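Local coordinates for Serine/threonine-protein kinase Tel1 (Chaetomium thermophilum, PDB 6SKY) that probably phosphorylates serine and threonine residues of target proteins with ATP to signal DNA damage and activate checkpoints, at residues G2781-V2792 with W2850-Q2861. Numbering follows the deposited sequence.
Sequences GVAFEMGRVLPV and WSISPVRMAKLQ. Residues 2850, 2851, 2852, 2853, 2854, 2855, 2856, 2857, 2858, 2859, 2860, 2861 of segment 2850-2861 come from a tag, linker or insertion.
Trp2850 brings its CZ3 over one face of the Phe2784 ring, toward the rim, 3.9 Å from Phe2784 CD2; the two ring planes are inclined at 40°. Helix 2898-2908 also packs against this tryptophan. The guanidinium of Arg2856 takes Val2782 CG2 over one face, 4.1 Å from Arg2856 NH2. Arg2856 runs straight out from the helix, its CG opposite the backbone N (chi1 -172°) and the chain extended to NE, which carries NH2 to a salt bridge with Asp2779, a magnesium ligand. Further along the contact, Ile2852 CD1 meets Leu2790 CD2 at 4.1 Å, and Met2857 turns at its thioether to lay CE against the same methyl. Val2782 CG2 touches Leu2860 CD1 at 3.9 Å. At the far end the Gln2861 amide grips the Val2792 backbone twice: NE2 donates to Val2792 O at 2.9 Å, nearly straight, with that oxygen in the plane of the Gln2861 amide, while OE1 accepts from Val2792 N at 3.2 Å. A leucine in place of Gln2861 would probably leave both backbone groups of Val2792 without these mates and its stretch of loop freer to shift. Residues 2850-2861, which come from an insertion, thus hold the loop following the metal-binding aspartate, the activation loop of PI3K-like kinases, by apolar contacts, one paired amide and a charge reaching the active site, consistent with an autoinhibited state.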
ATOM      1  N   GLY A2781     -33.318 -11.489 -16.076  1.00 30.25           N
ATOM      2  CA  GLY A2781     -33.630 -12.735 -15.410  1.00 30.25           C
ATOM      3  C   GLY A2781     -32.623 -13.854 -15.565  1.00 30.25           C
ATOM      4  O   GLY A2781     -32.592 -14.769 -14.742  1.00 30.25           O
ATOM      5  N   VAL A2782     -31.809 -13.810 -16.615  1.00 28.73           N
ATOM      6  CA  VAL A2782     -30.777 -14.822 -16.848  1.00 28.73           C
ATOM      7  C   VAL A2782     -29.511 -14.303 -16.178  1.00 28.73           C
ATOM      8  O   VAL A2782     -28.740 -13.554 -16.759  1.00 28.73           O
ATOM      9  CB  VAL A2782     -30.574 -15.094 -18.336  1.00 28.73           C
ATOM     10  CG1 VAL A2782     -29.463 -16.070 -18.544  1.00 28.73           C
ATOM     11  CG2 VAL A2782     -31.839 -15.616 -18.944  1.00 28.73           C
ATOM     12  N   ALA A2783     -29.301 -14.695 -14.931  1.00 25.31           N
ATOM     13  CA  ALA A2783     -28.159 -14.244 -14.162  1.00 25.31           C
ATOM     14  C   ALA A2783     -27.408 -15.453 -13.641  1.00 25.31           C
ATOM     15  O   ALA A2783     -27.750 -16.593 -13.942  1.00 25.31           O
ATOM     16  CB  ALA A2783     -28.590 -13.331 -13.015  1.00 25.31           C
ATOM     17  N   PHE A2784     -26.368 -15.194 -12.856  1.00 25.29           N
ATOM     18  CA  PHE A2784     -25.580 -16.238 -12.205  1.00 25.29           C
ATOM     19  C   PHE A2784     -25.114 -17.295 -13.196  1.00 25.29           C
ATOM     20  O   PHE A2784     -25.166 -18.494 -12.933  1.00 25.29           O
ATOM     21  CB  PHE A2784     -26.357 -16.863 -11.056  1.00 25.29           C
ATOM     22  CG  PHE A2784     -26.747 -15.881 -10.017  1.00 25.29           C
ATOM     23  CD1 PHE A2784     -25.791 -15.257  -9.258  1.00 25.29           C
ATOM     24  CD2 PHE A2784     -28.064 -15.555  -9.816  1.00 25.29           C
ATOM     25  CE1 PHE A2784     -26.142 -14.342  -8.312  1.00 25.29           C
ATOM     26  CE2 PHE A2784     -28.417 -14.641  -8.872  1.00 25.29           C
ATOM     27  CZ  PHE A2784     -27.457 -14.032  -8.119  1.00 25.29           C
ATOM     28  N   GLU A2785     -24.658 -16.832 -14.352  1.00 32.32           N
ATOM     29  CA  GLU A2785     -24.023 -17.645 -15.382  1.00 32.32           C
ATOM     30  C   GLU A2785     -24.959 -18.673 -15.994  1.00 32.32           C
ATOM     31  O   GLU A2785     -24.499 -19.640 -16.595  1.00 32.32           O
ATOM     32  CB  GLU A2785     -22.774 -18.340 -14.848  1.00 32.32           C
ATOM     33  CG  GLU A2785     -21.881 -17.473 -14.001  1.00 32.32           C
ATOM     34  CD  GLU A2785     -20.881 -16.703 -14.811  1.00 32.32           C
ATOM     35  OE1 GLU A2785     -21.193 -16.357 -15.964  1.00 32.32           O
ATOM     36  OE2 GLU A2785     -19.772 -16.449 -14.299  1.00 32.32           O
ATOM     37  N   MET A2786     -26.273 -18.487 -15.875  1.00 36.30           N
ATOM     38  CA  MET A2786     -27.214 -19.386 -16.528  1.00 36.30           C
ATOM     39  C   MET A2786     -27.089 -19.372 -18.040  1.00 36.30           C
ATOM     40  O   MET A2786     -27.689 -20.222 -18.698  1.00 36.30           O
ATOM     41  CB  MET A2786     -28.652 -19.022 -16.174  1.00 36.30           C
ATOM     42  CG  MET A2786     -29.049 -19.219 -14.742  1.00 36.30           C
ATOM     43  SD  MET A2786     -30.697 -18.555 -14.448  1.00 36.30           S
ATOM     44  CE  MET A2786     -30.565 -18.072 -12.733  1.00 36.30           C
ATOM     45  N   GLY A2787     -26.344 -18.429 -18.602  1.00 38.11           N
ATOM     46  CA  GLY A2787     -26.299 -18.232 -20.031  1.00 38.11           C
ATOM     47  C   GLY A2787     -25.241 -19.037 -20.743  1.00 38.11           C
ATOM     48  O   GLY A2787     -25.312 -19.205 -21.960  1.00 38.11           O
ATOM     49  N   ARG A2788     -24.247 -19.530 -20.020  1.00 41.11           N
ATOM     50  CA  ARG A2788     -23.263 -20.412 -20.624  1.00 41.11           C
ATOM     51  C   ARG A2788     -23.658 -21.873 -20.518  1.00 41.11           C
ATOM     52  O   ARG A2788     -22.836 -22.749 -20.796  1.00 41.11           O
ATOM     53  CB  ARG A2788     -21.887 -20.182 -20.008  1.00 41.11           C
ATOM     54  CG  ARG A2788     -21.859 -20.097 -18.514  1.00 41.11           C
ATOM     55  CD  ARG A2788     -20.494 -19.641 -18.073  1.00 41.11           C
ATOM     56  NE  ARG A2788     -20.256 -18.258 -18.458  1.00 41.11           N
ATOM     57  CZ  ARG A2788     -19.063 -17.759 -18.758  1.00 41.11           C
ATOM     58  NH1 ARG A2788     -18.943 -16.482 -19.093  1.00 41.11           N
ATOM     59  NH2 ARG A2788     -17.992 -18.541 -18.739  1.00 41.11           N
ATOM     60  N   VAL A2789     -24.903 -22.148 -20.132  1.00 43.25           N
ATOM     61  CA  VAL A2789     -25.470 -23.490 -20.169  1.00 43.25           C
ATOM     62  C   VAL A2789     -26.369 -23.696 -21.383  1.00 43.25           C
ATOM     63  O   VAL A2789     -26.761 -24.837 -21.667  1.00 43.25           O
ATOM     64  CB  VAL A2789     -26.235 -23.778 -18.859  1.00 43.25           C
ATOM     65  CG1 VAL A2789     -26.593 -25.232 -18.731  1.00 43.25           C
ATOM     66  CG2 VAL A2789     -25.394 -23.368 -17.685  1.00 43.25           C
ATOM     67  N   LEU A2790     -26.672 -22.646 -22.127  1.00 43.75           N
ATOM     68  CA  LEU A2790     -27.526 -22.718 -23.304  1.00 43.75           C
ATOM     69  C   LEU A2790     -26.910 -23.616 -24.370  1.00 43.75           C
ATOM     70  O   LEU A2790     -25.747 -24.012 -24.241  1.00 43.75           O
ATOM     71  CB  LEU A2790     -27.763 -21.311 -23.849  1.00 43.75           C
ATOM     72  CG  LEU A2790     -28.267 -20.294 -22.831  1.00 43.75           C
ATOM     73  CD1 LEU A2790     -28.411 -18.937 -23.466  1.00 43.75           C
ATOM     74  CD2 LEU A2790     -29.577 -20.743 -22.240  1.00 43.75           C
ATOM     75  N   PRO A2791     -27.656 -23.982 -25.417  1.00 44.53           N
ATOM     76  CA  PRO A2791     -27.051 -24.786 -26.494  1.00 44.53           C
ATOM     77  C   PRO A2791     -25.861 -24.123 -27.167  1.00 44.53           C
ATOM     78  O   PRO A2791     -24.813 -24.759 -27.327  1.00 44.53           O
ATOM     79  CB  PRO A2791     -28.219 -24.982 -27.459  1.00 44.53           C
ATOM     80  CG  PRO A2791     -29.398 -24.956 -26.599  1.00 44.53           C
ATOM     81  CD  PRO A2791     -29.122 -23.953 -25.530  1.00 44.53           C
ATOM     82  N   VAL A2792     -25.996 -22.871 -27.591  1.00 41.07           N
ATOM     83  CA  VAL A2792     -24.866 -22.089 -28.084  1.00 41.07           C
ATOM     84  C   VAL A2792     -24.479 -21.112 -26.984  1.00 41.07           C
ATOM     85  O   VAL A2792     -25.084 -20.040 -26.878  1.00 41.07           O
ATOM     86  CB  VAL A2792     -25.211 -21.357 -29.385  1.00 41.07           C
ATOM     87  CG1 VAL A2792     -23.955 -20.923 -30.086  1.00 41.07           C
ATOM     88  CG2 VAL A2792     -26.033 -22.239 -30.276  1.00 41.07           C
ATOM     89  N   TRP A2850     -32.737 -21.297  -9.350  1.00 38.75           N
ATOM     90  CA  TRP A2850     -31.317 -21.098  -9.587  1.00 38.75           C
ATOM     91  C   TRP A2850     -30.825 -21.777 -10.848  1.00 38.75           C
ATOM     92  O   TRP A2850     -29.624 -21.759 -11.119  1.00 38.75           O
ATOM     93  CB  TRP A2850     -30.514 -21.587  -8.391  1.00 38.75           C
ATOM     94  CG  TRP A2850     -30.692 -20.736  -7.218  1.00 38.75           C
ATOM     95  CD1 TRP A2850     -31.657 -20.842  -6.280  1.00 38.75           C
ATOM     96  CD2 TRP A2850     -29.888 -19.623  -6.847  1.00 38.75           C
ATOM     97  NE1 TRP A2850     -31.505 -19.870  -5.335  1.00 38.75           N
ATOM     98  CE2 TRP A2850     -30.419 -19.106  -5.663  1.00 38.75           C
ATOM     99  CE3 TRP A2850     -28.766 -19.015  -7.402  1.00 38.75           C
ATOM    100  CZ2 TRP A2850     -29.868 -18.011  -5.021  1.00 38.75           C
ATOM    101  CZ3 TRP A2850     -28.222 -17.939  -6.764  1.00 38.75           C
ATOM    102  CH2 TRP A2850     -28.771 -17.442  -5.592  1.00 38.75           C
ATOM    103  N   SER A2851     -31.716 -22.378 -11.619  1.00 50.28           N
ATOM    104  CA  SER A2851     -31.406 -22.847 -12.951  1.00 50.28           C
ATOM    105  C   SER A2851     -32.423 -22.253 -13.903  1.00 50.28           C
ATOM    106  O   SER A2851     -33.373 -21.584 -13.495  1.00 50.28           O
ATOM    107  CB  SER A2851     -31.419 -24.374 -13.035  1.00 50.28           C
ATOM    108  OG  SER A2851     -31.353 -24.799 -14.382  1.00 50.28           O
ATOM    109  N   ILE A2852     -32.224 -22.499 -15.187  1.00 60.10           N
ATOM    110  CA  ILE A2852     -33.060 -21.923 -16.227  1.00 60.10           C
ATOM    111  C   ILE A2852     -33.895 -23.055 -16.810  1.00 60.10           C
ATOM    112  O   ILE A2852     -33.364 -23.981 -17.435  1.00 60.10           O
ATOM    113  CB  ILE A2852     -32.216 -21.197 -17.283  1.00 60.10           C
ATOM    114  CG1 ILE A2852     -33.080 -20.670 -18.422  1.00 60.10           C
ATOM    115  CG2 ILE A2852     -31.077 -22.070 -17.781  1.00 60.10           C
ATOM    116  CD1 ILE A2852     -32.320 -19.767 -19.350  1.00 60.10           C
ATOM    117  N   SER A2853     -35.203 -22.998 -16.574  1.00 72.41           N
ATOM    118  CA  SER A2853     -36.078 -24.100 -16.938  1.00 72.41           C
ATOM    119  C   SER A2853     -36.176 -24.217 -18.457  1.00 72.41           C
ATOM    120  O   SER A2853     -36.191 -23.200 -19.155  1.00 72.41           O
ATOM    121  CB  SER A2853     -37.467 -23.894 -16.341  1.00 72.41           C
ATOM    122  OG  SER A2853     -37.386 -23.647 -14.950  1.00 72.41           O
ATOM    123  N   PRO A2854     -36.266 -25.438 -18.993  1.00 73.74           N
ATOM    124  CA  PRO A2854     -36.199 -25.613 -20.453  1.00 73.74           C
ATOM    125  C   PRO A2854     -37.244 -24.830 -21.223  1.00 73.74           C
ATOM    126  O   PRO A2854     -37.086 -24.652 -22.436  1.00 73.74           O
ATOM    127  CB  PRO A2854     -36.389 -27.123 -20.634  1.00 73.74           C
ATOM    128  CG  PRO A2854     -35.941 -27.711 -19.345  1.00 73.74           C
ATOM    129  CD  PRO A2854     -36.362 -26.728 -18.292  1.00 73.74           C
ATOM    130  N   VAL A2855     -38.297 -24.345 -20.567  1.00 72.44           N
ATOM    131  CA  VAL A2855     -39.281 -23.515 -21.257  1.00 72.44           C
ATOM    132  C   VAL A2855     -38.632 -22.225 -21.747  1.00 72.44           C
ATOM    133  O   VAL A2855     -38.657 -21.903 -22.942  1.00 72.44           O
ATOM    134  CB  VAL A2855     -40.482 -23.236 -20.339  1.00 72.44           C
ATOM    135  CG1 VAL A2855     -41.484 -24.369 -20.433  1.00 72.44           C
ATOM    136  CG2 VAL A2855     -40.018 -23.076 -18.904  1.00 72.44           C
ATOM    137  N   ARG A2856     -38.013 -21.476 -20.833  1.00 64.87           N
ATOM    138  CA  ARG A2856     -37.348 -20.250 -21.254  1.00 64.87           C
ATOM    139  C   ARG A2856     -36.083 -20.549 -22.041  1.00 64.87           C
ATOM    140  O   ARG A2856     -35.706 -19.767 -22.918  1.00 64.87           O
ATOM    141  CB  ARG A2856     -37.032 -19.364 -20.051  1.00 64.87           C
ATOM    142  CG  ARG A2856     -36.513 -17.991 -20.445  1.00 64.87           C
ATOM    143  CD  ARG A2856     -36.390 -17.058 -19.256  1.00 64.87           C
ATOM    144  NE  ARG A2856     -35.873 -15.752 -19.653  1.00 64.87           N
ATOM    145  CZ  ARG A2856     -35.810 -14.697 -18.849  1.00 64.87           C
ATOM    146  NH1 ARG A2856     -36.239 -14.788 -17.599  1.00 64.87           N
ATOM    147  NH2 ARG A2856     -35.321 -13.547 -19.297  1.00 64.87           N
ATOM    148  N   MET A2857     -35.423 -21.674 -21.760  1.00 67.24           N
ATOM    149  CA  MET A2857     -34.251 -22.041 -22.545  1.00 67.24           C
ATOM    150  C   MET A2857     -34.613 -22.280 -24.004  1.00 67.24           C
ATOM    151  O   MET A2857     -33.810 -21.999 -24.899  1.00 67.24           O
ATOM    152  CB  MET A2857     -33.581 -23.273 -21.945  1.00 67.24           C
ATOM    153  CG  MET A2857     -32.409 -23.780 -22.745  1.00 67.24           C
ATOM    154  SD  MET A2857     -31.523 -25.120 -21.938  1.00 67.24           S
ATOM    155  CE  MET A2857     -30.694 -24.225 -20.636  1.00 67.24           C
ATOM    156  N   ALA A2858     -35.814 -22.790 -24.268  1.00 71.31           N
ATOM    157  CA  ALA A2858     -36.289 -22.894 -25.640  1.00 71.31           C
ATOM    158  C   ALA A2858     -36.839 -21.575 -26.157  1.00 71.31           C
ATOM    159  O   ALA A2858     -36.850 -21.352 -27.370  1.00 71.31           O
ATOM    160  CB  ALA A2858     -37.359 -23.978 -25.747  1.00 71.31           C
ATOM    161  N   LYS A2859     -37.293 -20.702 -25.266  1.00 69.62           N
ATOM    162  CA  LYS A2859     -37.730 -19.378 -25.679  1.00 69.62           C
ATOM    163  C   LYS A2859     -36.571 -18.430 -25.973  1.00 69.62           C
ATOM    164  O   LYS A2859     -36.803 -17.352 -26.528  1.00 69.62           O
ATOM    165  CB  LYS A2859     -38.630 -18.774 -24.599  1.00 69.62           C
ATOM    166  CG  LYS A2859     -39.523 -17.640 -25.072  1.00 69.62           C
ATOM    167  CD  LYS A2859     -40.524 -17.244 -23.993  1.00 69.62           C
ATOM    168  CE  LYS A2859     -41.448 -16.138 -24.478  1.00 69.62           C
ATOM    169  NZ  LYS A2859     -42.429 -15.735 -23.434  1.00 69.62           N
ATOM    170  N   LEU A2860     -35.340 -18.798 -25.620  1.00 62.14           N
ATOM    171  CA  LEU A2860     -34.187 -17.916 -25.774  1.00 62.14           C
ATOM    172  C   LEU A2860     -33.378 -18.173 -27.036  1.00 62.14           C
ATOM    173  O   LEU A2860     -32.873 -17.221 -27.632  1.00 62.14           O
ATOM    174  CB  LEU A2860     -33.258 -18.031 -24.564  1.00 62.14           C
ATOM    175  CG  LEU A2860     -33.673 -17.304 -23.287  1.00 62.14           C
ATOM    176  CD1 LEU A2860     -32.647 -17.506 -22.206  1.00 62.14           C
ATOM    177  CD2 LEU A2860     -33.868 -15.833 -23.553  1.00 62.14           C
ATOM    178  N   GLN A2861     -33.220 -19.424 -27.457  1.00 53.65           N
ATOM    179  CA  GLN A2861     -32.348 -19.752 -28.582  1.00 53.65           C
ATOM    180  C   GLN A2861     -33.060 -20.628 -29.597  1.00 53.65           C
ATOM    181  O   GLN A2861     -32.541 -21.650 -30.045  1.00 53.65           O
ATOM    182  CB  GLN A2861     -31.073 -20.426 -28.108  1.00 53.65           C
ATOM    183  CG  GLN A2861     -30.162 -19.507 -27.362  1.00 53.65           C
ATOM    184  CD  GLN A2861     -28.735 -19.921 -27.477  1.00 53.65           C
ATOM    185  OE1 GLN A2861     -28.402 -20.825 -28.230  1.00 53.65           O
ATOM    186  NE2 GLN A2861     -27.873 -19.265 -26.726  1.00 53.65           N
TER